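Local coordinates for topoisomerase I-like protein (Leishmania donovani, PDB 2B9S) that probably relaxes supercoiled DNA as the large subunit of a heterodimeric type IB topoisomerase, cutting one strand and resealing it, at residues D[87-91]-D[92-96]; D[106-109]-D[110-113]; D[74-77]-D[78-82]; D[55-58]-D[59-63]; D[18-21]-D[22-25]. One frame throughout, in Å; residues are numbered along the deposited sequence.

Contact 1. Residues D[87-91]-D[92-96]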
# COMPACT_ATOMS: atom_id res chain seq x y z
N GLU D 87 27.97 -12.15 0.65
CA GLU D 87 27.53 -13.22 1.56
C GLU D 87 27.46 -14.57 0.84
O GLU D 87 27.72 -15.62 1.43
CB GLU D 87 26.13 -12.95 2.10
CG GLU D 87 26.02 -12.00 3.25
CD GLU D 87 24.57 -11.91 3.74
OE1 GLU D 87 24.07 -10.77 3.92
OE2 GLU D 87 23.94 -12.99 3.91
N ILE D 88 27.05 -14.52 -0.43
CA ILE D 88 26.96 -15.70 -1.27
C ILE D 88 28.36 -16.10 -1.74
O ILE D 88 28.77 -17.27 -1.59
CB ILE D 88 25.99 -15.49 -2.46
CG1 ILE D 88 24.56 -15.22 -1.94
CG2 ILE D 88 26.01 -16.69 -3.44
CD1 ILE D 88 23.62 -14.55 -2.94
N LEU D 89 29.10 -15.13 -2.28
CA LEU D 89 30.43 -15.33 -2.83
C LEU D 89 31.42 -15.84 -1.78
O LEU D 89 32.35 -16.61 -2.11
CB LEU D 89 30.95 -14.01 -3.42
CG LEU D 89 30.46 -13.41 -4.75
CD1 LEU D 89 30.95 -11.96 -4.87
CD2 LEU D 89 30.95 -14.21 -5.96
N ASP D 90 31.27 -15.36 -0.54
CA ASP D 90 32.21 -15.65 0.56
C ASP D 90 32.10 -17.07 1.07
O ASP D 90 32.84 -17.46 1.97
CB ASP D 90 32.04 -14.68 1.73
CG ASP D 90 32.61 -13.29 1.44
OD1 ASP D 90 33.18 -13.07 0.35
OD2 ASP D 90 32.49 -12.41 2.32
N LYS D 91 31.18 -17.86 0.51
CA LYS D 91 31.11 -19.29 0.85
C LYS D 91 32.25 -20.08 0.19
O LYS D 91 32.57 -21.18 0.63
CB LYS D 91 29.75 -19.87 0.49
CG LYS D 91 28.63 -19.30 1.36
CD LYS D 91 27.35 -20.07 1.18
CE LYS D 91 26.63 -19.65 -0.08
NZ LYS D 91 26.13 -20.84 -0.80
N ARG D 92 32.85 -19.51 -0.86
CA ARG D 92 33.99 -20.14 -1.54
C ARG D 92 35.14 -19.13 -1.71
O ARG D 92 35.04 -18.01 -1.24
CB ARG D 92 33.57 -20.83 -2.86
CG ARG D 92 32.80 -19.98 -3.90
CD ARG D 92 33.68 -18.93 -4.60
NE ARG D 92 33.08 -18.55 -5.87
CZ ARG D 92 33.74 -18.40 -7.02
NH1 ARG D 92 35.04 -18.57 -7.05
NH2 ARG D 92 33.07 -18.09 -8.13
N GLN D 93 36.23 -19.55 -2.35
CA GLN D 93 37.41 -18.70 -2.54
C GLN D 93 37.24 -17.88 -3.80
O GLN D 93 36.89 -18.43 -4.84
CB GLN D 93 38.71 -19.55 -2.60
N HIS D 94 37.48 -16.58 -3.71
CA HIS D 94 37.29 -15.67 -4.86
C HIS D 94 38.06 -14.39 -4.62
O HIS D 94 38.43 -14.08 -3.46
CB HIS D 94 35.80 -15.32 -5.05
CG HIS D 94 35.26 -14.45 -3.97
ND1 HIS D 94 34.75 -14.95 -2.79
CD2 HIS D 94 35.17 -13.11 -3.88
CE1 HIS D 94 34.38 -13.95 -2.02
NE2 HIS D 94 34.63 -12.82 -2.65
N PRO D 95 38.34 -13.63 -5.71
CA PRO D 95 39.09 -12.39 -5.59
C PRO D 95 38.26 -11.07 -5.47
O PRO D 95 38.87 -9.99 -5.48
CB PRO D 95 39.91 -12.39 -6.89
CG PRO D 95 38.95 -12.99 -7.90
CD PRO D 95 38.05 -13.93 -7.13
N ILE D 96 36.93 -11.16 -5.35
CA ILE D 96 36.04 -9.97 -5.36
C ILE D 96 36.11 -9.15 -4.05
O ILE D 96 35.69 -9.60 -2.98
CB ILE D 96 34.54 -10.36 -5.67
CG1 ILE D 96 34.42 -11.42 -6.80
CG2 ILE D 96 33.69 -9.14 -5.93
CD1 ILE D 96 34.82 -10.97 -8.19
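His-94 lies with one face of its imidazole against the side chain of Leu-89, close to the point where helix 75-89 gives out. The methylene does the touching: Leu-89 CB sits 3.9 Å from the centroid of the His-94 ring and 18° off its normal, a CH-pi contact made over the face but shifted toward the rim. The ring gets there because its CG is tucked between the backbone N and the carbonyl carbon (chi1 70°), which folds the imidazole back toward the helix end. ND1 is placed for a weak bond to Arg-92 O and NE2 for another, poorly angled, to Ile-96 O; both could be donated at once only by a doubly protonated ring. Further out on the leucine, Leu-89 CD1 meets Ile-96 CG1 at 4.0 Å, the two side chains crossing at about a right angle. The chain reverses here through a type I beta turn from Leu-89 to Arg-92, closed by the bond from Arg-92 N to Leu-89 O at 3.2 Å; the donor stands above the carbonyl plane, 44° out of it. Asp-90 OD1 forms a salt bridge with Arg-86 NE, one helical turn back. Arg-92 bends at chi2, and Arg-92 NH1 returns to Gln-93 O, 2.9 Å away. Its NE forms a salt bridge with Glu-56 of helix 54-64 and its NH2 bonds to Lys-51 O, while Phe-50 of strand 48-50 packs on Leu-89, Arg-92 and His-94.

Contact 2. Residues D[106-109]-D[110-113]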
# COMPACT_ATOMS: atom_id res chain seq x y z
N PRO D 106 29.44 -7.97 -20.02
CA PRO D 106 28.97 -9.15 -20.77
C PRO D 106 27.54 -9.59 -20.37
O PRO D 106 26.74 -9.96 -21.22
CB PRO D 106 30.02 -10.22 -20.44
CG PRO D 106 31.24 -9.46 -20.03
CD PRO D 106 30.72 -8.23 -19.33
N ILE D 107 27.21 -9.55 -19.08
CA ILE D 107 25.87 -9.93 -18.66
C ILE D 107 24.83 -8.89 -19.10
O ILE D 107 23.77 -9.26 -19.60
CB ILE D 107 25.76 -10.18 -17.15
CG1 ILE D 107 26.63 -11.39 -16.75
CG2 ILE D 107 24.27 -10.30 -16.76
CD1 ILE D 107 26.72 -11.63 -15.23
N TYR D 108 25.14 -7.60 -18.93
CA TYR D 108 24.26 -6.55 -19.43
C TYR D 108 23.93 -6.73 -20.91
O TYR D 108 22.78 -6.65 -21.31
CB TYR D 108 24.88 -5.16 -19.25
CG TYR D 108 23.93 -4.06 -19.68
CD1 TYR D 108 24.26 -3.22 -20.74
CD2 TYR D 108 22.71 -3.88 -19.04
CE1 TYR D 108 23.39 -2.20 -21.13
CE2 TYR D 108 21.83 -2.88 -19.42
CZ TYR D 108 22.18 -2.03 -20.46
OH TYR D 108 21.30 -1.03 -20.85
N GLN D 109 24.97 -6.93 -21.71
CA GLN D 109 24.80 -7.14 -23.15
C GLN D 109 23.98 -8.38 -23.47
O GLN D 109 23.12 -8.33 -24.34
CB GLN D 109 26.16 -7.16 -23.85
CG GLN D 109 26.90 -5.81 -23.76
CD GLN D 109 26.09 -4.68 -24.37
OE1 GLN D 109 25.31 -4.88 -25.30
NE2 GLN D 109 26.28 -3.48 -23.84
N TRP D 110 24.22 -9.48 -22.74
CA TRP D 110 23.37 -10.68 -22.81
C TRP D 110 21.90 -10.32 -22.59
O TRP D 110 21.03 -10.73 -23.34
CB TRP D 110 23.82 -11.73 -21.78
CG TRP D 110 22.87 -12.91 -21.64
CD1 TRP D 110 22.85 -14.05 -22.42
CD2 TRP D 110 21.80 -13.07 -20.69
NE1 TRP D 110 21.85 -14.89 -22.00
CE2 TRP D 110 21.19 -14.32 -20.95
CE3 TRP D 110 21.31 -12.27 -19.64
CZ2 TRP D 110 20.11 -14.81 -20.19
CZ3 TRP D 110 20.24 -12.75 -18.89
CH2 TRP D 110 19.64 -14.01 -19.19
N HIS D 111 21.63 -9.54 -21.54
CA HIS D 111 20.28 -9.10 -21.21
C HIS D 111 19.60 -8.28 -22.34
O HIS D 111 18.39 -8.40 -22.56
CB HIS D 111 20.29 -8.35 -19.86
CG HIS D 111 19.23 -7.28 -19.74
ND1 HIS D 111 17.91 -7.57 -19.47
CD2 HIS D 111 19.30 -5.94 -19.87
CE1 HIS D 111 17.21 -6.45 -19.43
NE2 HIS D 111 18.04 -5.45 -19.67
N LEU D 112 20.38 -7.44 -23.03
CA LEU D 112 19.86 -6.63 -24.15
C LEU D 112 19.52 -7.48 -25.36
O LEU D 112 18.62 -7.15 -26.12
CB LEU D 112 20.85 -5.54 -24.56
CG LEU D 112 21.15 -4.35 -23.65
CD1 LEU D 112 22.06 -3.38 -24.40
CD2 LEU D 112 19.89 -3.63 -23.17
N VAL D 113 20.28 -8.56 -25.55
CA VAL D 113 20.00 -9.54 -26.60
C VAL D 113 18.71 -10.32 -26.26
O VAL D 113 17.89 -10.55 -27.14
CB VAL D 113 21.22 -10.50 -26.81
CG1 VAL D 113 20.86 -11.70 -27.70
CG2 VAL D 113 22.39 -9.74 -27.39
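Leu-112 packs back over Tyr-108, an i to i+4 pair on helix 105-119, within the sequence range of the family's DNA-binding fragment. From the leucine CB outward the contacts change from backbone to ring. Leu-112 CB rests 3.6 Å from Gln-109 O. Leu-112 CG stands over one face of the phenol, 4.2 Å from the Tyr-108 ring centroid and 22° off the normal, a CH-pi contact displaced toward the rim. The two methyls then divide the ring between them: Leu-112 CD1 reaches Tyr-108 CE1 at 3.7 Å and also meets the Gln-109 amide oxygen, whereas CD2 goes to the phenol end. Tyr-108 offers this face because its CG is anti to the backbone N (chi1 -176°). His-111 comes to the same ring obliquely, centroids 5.9 Å apart and planes at 40°. Underneath, regular helical bonds run from the amides of Trp-110, His-111, Leu-112 and Val-113 to the carbonyls of Pro-106 through Gln-109. Ile-107 turns to the protein interior, touching Thr-61 and Ala-64 of helix 54-64, and Gln-109 NE2 bonds to Glu-105. At the tip of the leucine, Leu-112 CD2 lies 3.8 Å from Tyr-108 OH.

Contact 3. Residues D[74-77]-D[78-82]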
# COMPACT_ATOMS: atom_id res chain seq x y z
N MET D 74 22.97 4.85 -7.06
CA MET D 74 22.83 5.25 -5.66
C MET D 74 23.80 4.48 -4.78
O MET D 74 23.84 3.27 -4.84
CB MET D 74 21.40 5.04 -5.17
CG MET D 74 20.38 5.90 -5.88
SD MET D 74 18.73 5.66 -5.21
CE MET D 74 17.78 6.40 -6.53
N GLU D 75 24.56 5.17 -3.93
CA GLU D 75 25.53 4.47 -3.09
C GLU D 75 24.94 3.44 -2.12
O GLU D 75 25.56 2.40 -1.89
CB GLU D 75 26.45 5.42 -2.32
CG GLU D 75 27.83 5.58 -2.99
CD GLU D 75 28.50 4.23 -3.38
OE1 GLU D 75 28.51 3.26 -2.55
OE2 GLU D 75 29.02 4.15 -4.53
N VAL D 76 23.77 3.73 -1.55
CA VAL D 76 23.18 2.84 -0.55
C VAL D 76 22.74 1.55 -1.23
O VAL D 76 22.94 0.47 -0.70
CB VAL D 76 22.01 3.51 0.20
CG1 VAL D 76 21.34 2.52 1.15
CG2 VAL D 76 22.51 4.76 0.99
N PHE D 77 22.14 1.70 -2.42
CA PHE D 77 21.69 0.59 -3.22
C PHE D 77 22.86 -0.34 -3.59
O PHE D 77 22.77 -1.55 -3.40
CB PHE D 77 20.96 1.09 -4.48
CG PHE D 77 20.34 -0.02 -5.29
CD1 PHE D 77 21.06 -0.67 -6.32
CD2 PHE D 77 19.05 -0.44 -5.02
CE1 PHE D 77 20.49 -1.72 -7.06
CE2 PHE D 77 18.47 -1.49 -5.76
CZ PHE D 77 19.21 -2.12 -6.78
N ARG D 78 23.94 0.27 -4.09
CA ARG D 78 25.15 -0.42 -4.52
C ARG D 78 25.85 -1.14 -3.37
O ARG D 78 26.31 -2.27 -3.52
CB ARG D 78 26.13 0.57 -5.16
CG ARG D 78 25.65 1.19 -6.43
CD ARG D 78 26.57 2.31 -6.88
NE ARG D 78 27.88 1.81 -7.31
CZ ARG D 78 28.18 1.41 -8.55
NH1 ARG D 78 27.26 1.43 -9.52
NH2 ARG D 78 29.41 0.99 -8.82
N ARG D 79 25.90 -0.46 -2.24
CA ARG D 79 26.48 -1.02 -1.04
C ARG D 79 25.68 -2.23 -0.54
O ARG D 79 26.26 -3.25 -0.19
CB ARG D 79 26.63 0.05 0.06
CG ARG D 79 26.48 -0.49 1.49
CD ARG D 79 27.20 0.35 2.56
NE ARG D 79 27.16 1.78 2.29
CZ ARG D 79 26.15 2.59 2.60
NH1 ARG D 79 25.05 2.12 3.18
NH2 ARG D 79 26.24 3.89 2.29
N ASN D 80 24.37 -2.11 -0.50
CA ASN D 80 23.55 -3.20 0.02
C ASN D 80 23.55 -4.42 -0.89
O ASN D 80 23.61 -5.55 -0.42
CB ASN D 80 22.13 -2.73 0.28
CG ASN D 80 22.02 -1.92 1.53
OD1 ASN D 80 22.70 -2.19 2.52
ND2 ASN D 80 21.15 -0.90 1.51
N PHE D 81 23.49 -4.19 -2.20
CA PHE D 81 23.69 -5.25 -3.19
C PHE D 81 25.01 -6.01 -2.99
O PHE D 81 25.02 -7.24 -2.95
CB PHE D 81 23.61 -4.72 -4.64
CG PHE D 81 24.36 -5.59 -5.63
CD1 PHE D 81 23.82 -6.82 -6.05
CD2 PHE D 81 25.65 -5.22 -6.07
CE1 PHE D 81 24.54 -7.67 -6.92
CE2 PHE D 81 26.36 -6.04 -6.92
CZ PHE D 81 25.80 -7.26 -7.36
N PHE D 82 26.11 -5.26 -2.87
CA PHE D 82 27.46 -5.83 -2.79
C PHE D 82 27.63 -6.68 -1.52
O PHE D 82 28.26 -7.74 -1.56
CB PHE D 82 28.54 -4.72 -2.89
CG PHE D 82 29.96 -5.25 -3.11
CD1 PHE D 82 30.31 -5.88 -4.31
CD2 PHE D 82 30.93 -5.12 -2.12
CE1 PHE D 82 31.60 -6.38 -4.52
CE2 PHE D 82 32.23 -5.62 -2.31
CZ PHE D 82 32.56 -6.25 -3.52
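Val-76 and Asn-80 lie side by side and point the same way, one turn apart, with Val-76 CG1 3.4 Å from Asn-80 ND2. The amide nitrogen Asn-80 ND2 also comes within 3.2 Å of Val-76 O, but the angle is too poor for a hydrogen bond; its real acceptors are the carbonyls of Pro-170 and Met-172. On another side of the helix Glu-75 and Arg-78 form a long salt bridge, Glu-75 OE2 to Arg-78 NE at 3.8 Å, with carboxylate and guanidinium planes 63° apart. Arg-78 bends at chi3 (69°), and its NH1 bonds to Tyr-72 O, which probably fixes the group more firmly than the glutamate does. Lower down, Arg-78 CG rests against Met-74 O at 3.2 Å. Arg-79 folds back so that a face of its guanidinium lies above Val-76 CA. Behind these side chains, the amides of Arg-78 to Phe-81 bond to the carbonyls four residues earlier. Phe-77 and Phe-81 turn inward, stacking on Tyr-71 and Phe-63 respectively. With Met-74 at the N-cap, these are the first turns of an amphipathic alpha-helix, helix 75-89: Phe-77 and Phe-81 on the buried side, Glu-75 and Arg-79 on the exposed one.

Contact 4. Residues D[55-58]-D[59-63]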
# COMPACT_ATOMS: atom_id res chain seq x y z
N GLU D 55 23.98 -19.49 -8.33
CA GLU D 55 23.49 -18.69 -7.23
C GLU D 55 24.14 -17.30 -7.20
O GLU D 55 23.46 -16.31 -6.95
CB GLU D 55 23.71 -19.44 -5.91
CG GLU D 55 23.12 -18.76 -4.67
CD GLU D 55 23.63 -19.34 -3.36
OE1 GLU D 55 24.62 -20.13 -3.37
OE2 GLU D 55 23.05 -18.99 -2.31
N GLU D 56 25.45 -17.25 -7.42
CA GLU D 56 26.21 -16.00 -7.54
C GLU D 56 25.80 -15.26 -8.80
O GLU D 56 25.68 -14.04 -8.79
CB GLU D 56 27.72 -16.27 -7.59
CG GLU D 56 28.30 -16.88 -6.33
CD GLU D 56 29.65 -17.53 -6.54
OE1 GLU D 56 30.10 -17.65 -7.69
OE2 GLU D 56 30.29 -17.94 -5.55
N GLU D 57 25.62 -16.01 -9.88
CA GLU D 57 25.33 -15.47 -11.18
C GLU D 57 23.96 -14.82 -11.23
O GLU D 57 23.76 -13.81 -11.91
CB GLU D 57 25.43 -16.58 -12.24
CG GLU D 57 25.06 -16.07 -13.62
CD GLU D 57 24.77 -17.17 -14.61
OE1 GLU D 57 25.72 -17.83 -15.10
OE2 GLU D 57 23.58 -17.34 -14.94
N GLU D 58 23.00 -15.45 -10.55
CA GLU D 58 21.64 -14.94 -10.51
C GLU D 58 21.61 -13.56 -9.86
O GLU D 58 20.95 -12.65 -10.37
CB GLU D 58 20.73 -15.92 -9.75
CG GLU D 58 19.31 -15.42 -9.58
CD GLU D 58 18.44 -16.36 -8.76
OE1 GLU D 58 18.98 -17.11 -7.91
OE2 GLU D 58 17.21 -16.29 -8.95
N VAL D 59 22.31 -13.42 -8.74
CA VAL D 59 22.37 -12.17 -7.99
C VAL D 59 23.17 -11.06 -8.70
O VAL D 59 22.75 -9.90 -8.73
CB VAL D 59 22.80 -12.41 -6.52
CG1 VAL D 59 22.91 -11.10 -5.72
CG2 VAL D 59 21.79 -13.34 -5.84
N ALA D 60 24.30 -11.43 -9.30
CA ALA D 60 25.05 -10.55 -10.22
C ALA D 60 24.18 -10.02 -11.36
O ALA D 60 24.26 -8.85 -11.71
CB ALA D 60 26.29 -11.29 -10.80
N THR D 61 23.35 -10.88 -11.94
CA THR D 61 22.51 -10.55 -13.09
C THR D 61 21.43 -9.55 -12.67
O THR D 61 21.05 -8.70 -13.45
CB THR D 61 21.86 -11.85 -13.74
OG1 THR D 61 22.90 -12.77 -14.11
CG2 THR D 61 21.01 -11.54 -14.99
N MET D 62 20.92 -9.69 -11.46
CA MET D 62 19.90 -8.78 -10.91
C MET D 62 20.34 -7.30 -10.95
O MET D 62 19.61 -6.44 -11.41
CB MET D 62 19.57 -9.19 -9.48
CG MET D 62 18.64 -10.35 -9.33
SD MET D 62 18.60 -10.85 -7.60
CE MET D 62 17.72 -12.42 -7.82
N PHE D 63 21.56 -7.06 -10.50
CA PHE D 63 22.24 -5.77 -10.53
C PHE D 63 22.63 -5.31 -11.95
O PHE D 63 22.29 -4.20 -12.36
CB PHE D 63 23.49 -5.87 -9.65
CG PHE D 63 24.25 -4.56 -9.47
CD1 PHE D 63 23.73 -3.53 -8.70
CD2 PHE D 63 25.50 -4.39 -10.05
CE1 PHE D 63 24.43 -2.34 -8.51
CE2 PHE D 63 26.22 -3.19 -9.87
CZ PHE D 63 25.68 -2.17 -9.09
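Helix 54-64, in the sequence range of the family's DNA-binding fragment, carries a threonine whose hydroxyl bonds back to the carbonyl one turn earlier. Thr-61 OG1 donates to Glu-57 O at 2.6 Å, while Thr-61 N reaches the same oxygen at 3.0 Å. The two donors arrive from opposite faces of the carbonyl plane, tilted from it by 31° and 32°, so one acceptor is gripped twice. With OG1 anti to the carbonyl carbon (chi1 -56°) the hydroxyl lies beside the backbone N, the position that lets it reach back. Alongside, the Glu-57 side chain points the same way as Thr-61, and its buried carboxylate is met by Tyr-36 OH and by the backbone amides of His-39 and Gly-40, while Thr-61 OG1 is also hydrogen-bonded to His-39 NE2. One residue on, Glu-58 and Met-62 make the apolar part of the contact: the methyl Met-62 CE touches Glu-58 CG at 3.8 Å, the two chains passing at a slant, and the carboxylate beyond pairs with Arg-178. Val-59 CG2 folds onto Glu-55 O at 3.6 Å. Around the helix, Val-59 packs on Ile-88 of helix 75-89 and on Leu-175 of strand 175-176, while Phe-63 stacks with Tyr-72 and, together with Met-62, touches Leu-162 of strand 161-162.

Contact 5. Residues D[18-21]-D[22-25]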
# COMPACT_ATOMS: atom_id res chain seq x y z
N GLY D 18 -10.77 -10.53 13.10
CA GLY D 18 -10.50 -11.34 14.30
C GLY D 18 -11.65 -12.25 14.73
O GLY D 18 -11.44 -13.17 15.50
N GLU D 19 -12.86 -11.97 14.23
CA GLU D 19 -14.02 -12.84 14.39
C GLU D 19 -13.95 -13.97 13.37
O GLU D 19 -13.10 -13.94 12.47
CB GLU D 19 -15.32 -12.06 14.19
CG GLU D 19 -15.52 -10.89 15.12
CD GLU D 19 -16.86 -10.17 14.93
OE1 GLU D 19 -17.44 -10.24 13.83
OE2 GLU D 19 -17.34 -9.53 15.89
N ARG D 20 -14.84 -14.95 13.51
CA ARG D 20 -14.98 -16.04 12.55
C ARG D 20 -15.35 -15.52 11.17
O ARG D 20 -16.36 -14.85 11.00
CB ARG D 20 -16.03 -17.03 13.06
CG ARG D 20 -15.84 -18.42 12.53
CD ARG D 20 -16.78 -19.39 13.22
NE ARG D 20 -16.82 -20.66 12.48
CZ ARG D 20 -15.98 -21.68 12.66
NH1 ARG D 20 -15.03 -21.61 13.55
NH2 ARG D 20 -16.11 -22.78 11.93
N ARG D 21 -14.51 -15.81 10.17
CA ARG D 21 -14.65 -15.16 8.86
C ARG D 21 -15.21 -16.09 7.79
O ARG D 21 -15.78 -15.62 6.82
CB ARG D 21 -13.30 -14.55 8.39
CG ARG D 21 -12.65 -13.59 9.36
CD ARG D 21 -13.58 -12.41 9.67
NE ARG D 21 -13.83 -11.57 8.49
CZ ARG D 21 -13.04 -10.57 8.10
NH1 ARG D 21 -11.93 -10.26 8.78
NH2 ARG D 21 -13.35 -9.89 7.02
N TRP D 22 -15.02 -17.39 7.98
CA TRP D 22 -15.47 -18.42 7.02
C TRP D 22 -15.78 -19.75 7.72
O TRP D 22 -15.34 -19.99 8.85
CB TRP D 22 -14.45 -18.64 5.88
CG TRP D 22 -13.01 -18.93 6.34
CD1 TRP D 22 -12.02 -18.00 6.58
CD2 TRP D 22 -12.42 -20.21 6.59
NE1 TRP D 22 -10.87 -18.62 6.95
CE2 TRP D 22 -11.07 -19.98 6.98
CE3 TRP D 22 -12.88 -21.53 6.53
CZ2 TRP D 22 -10.18 -21.02 7.31
CZ3 TRP D 22 -12.00 -22.57 6.85
CH2 TRP D 22 -10.66 -22.31 7.24
N GLU D 23 -16.55 -20.60 7.04
CA GLU D 23 -16.90 -21.95 7.53
C GLU D 23 -16.13 -22.98 6.75
O GLU D 23 -15.65 -23.98 7.30
CB GLU D 23 -18.41 -22.21 7.41
CG GLU D 23 -19.23 -21.42 8.43
CD GLU D 23 -18.79 -21.68 9.87
OE1 GLU D 23 -18.38 -22.84 10.17
OE2 GLU D 23 -18.87 -20.73 10.70
N THR D 24 -16.01 -22.73 5.45
CA THR D 24 -15.23 -23.60 4.59
C THR D 24 -14.31 -22.78 3.68
O THR D 24 -14.68 -21.70 3.21
CB THR D 24 -16.12 -24.52 3.71
OG1 THR D 24 -17.00 -23.73 2.92
CG2 THR D 24 -16.93 -25.51 4.56
N LEU D 25 -13.13 -23.33 3.44
CA LEU D 25 -12.17 -22.72 2.56
C LEU D 25 -11.36 -23.77 1.81
O LEU D 25 -10.71 -24.61 2.41
CB LEU D 25 -11.25 -21.76 3.35
CG LEU D 25 -10.21 -20.91 2.64
CD1 LEU D 25 -10.79 -20.11 1.46
CD2 LEU D 25 -9.53 -20.00 3.68
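Arg-20 and Glu-23, three residues apart, face each other in a salt bridge made by two hydrogen-bonded arms. The segment 18-21 starts with Gly-18, whose positive phi would press a side chain against the preceding carbonyl oxygen; the chain then passes through Glu-19. At Arg-20 the side chain runs out straight, CG anti to the backbone N (chi1 -155°) and extended to NE, and offers the NE side of its guanidinium. Arg-20 NE donates to Glu-23 OE2 at 2.7 Å with an N-H...O angle of 171°, and Arg-20 NH2 to Glu-23 OE1 at 2.9 Å, almost as straight. Both oxygens lie in the guanidinium plane, yet the carboxylate is turned 33° from it: OE2 is met on its syn side but well out of the carboxylate plane, and OE1 from above it. Glu-23 comes in at about a right angle to the arginine, having bent at chi2. This stretch leads into strand 25-26 beside bound DNA, with its nearest atom about 4 Å from the nucleic acid. Arg-21 curls through chi2 and chi3 away from the salt bridge and packs on a DNA phosphate, a placement consistent with attraction between the two charges. Arg-21 CB lies 4.1 Å from Trp-22 CD1. The indole itself turns inward, with Leu-25 CB over one face; it stacks with His-210 and meets Trp-145 of strand 142-145 edge-to-face. Past it, Asp-146 OD1 accepts from the amides of both Glu-23 and Thr-24.

Contacts 1 to 4 cluster on one side of the chain's centre, while contact 5 stands apart, some 42 to 50 Å from them between centres, and is the one beside DNA. Contacts 1 and 3 use the two ends of helix 75-89, and contact 4 on helix 54-64 touches both: salt bridges, Arg-92 to Glu-56 and Lys-91 to Glu-55, join it to contact 1, whereas aromatic packing of Phe-77 and Phe-81 on Phe-63 joins it to contact 3. Contact 2 meets contact 4 through Ile-107 and Thr-61, but is otherwise a surface contact of apolar and ring packing. Contact 4 has the most buried residues; contact 5 relies on paired charges in a loop.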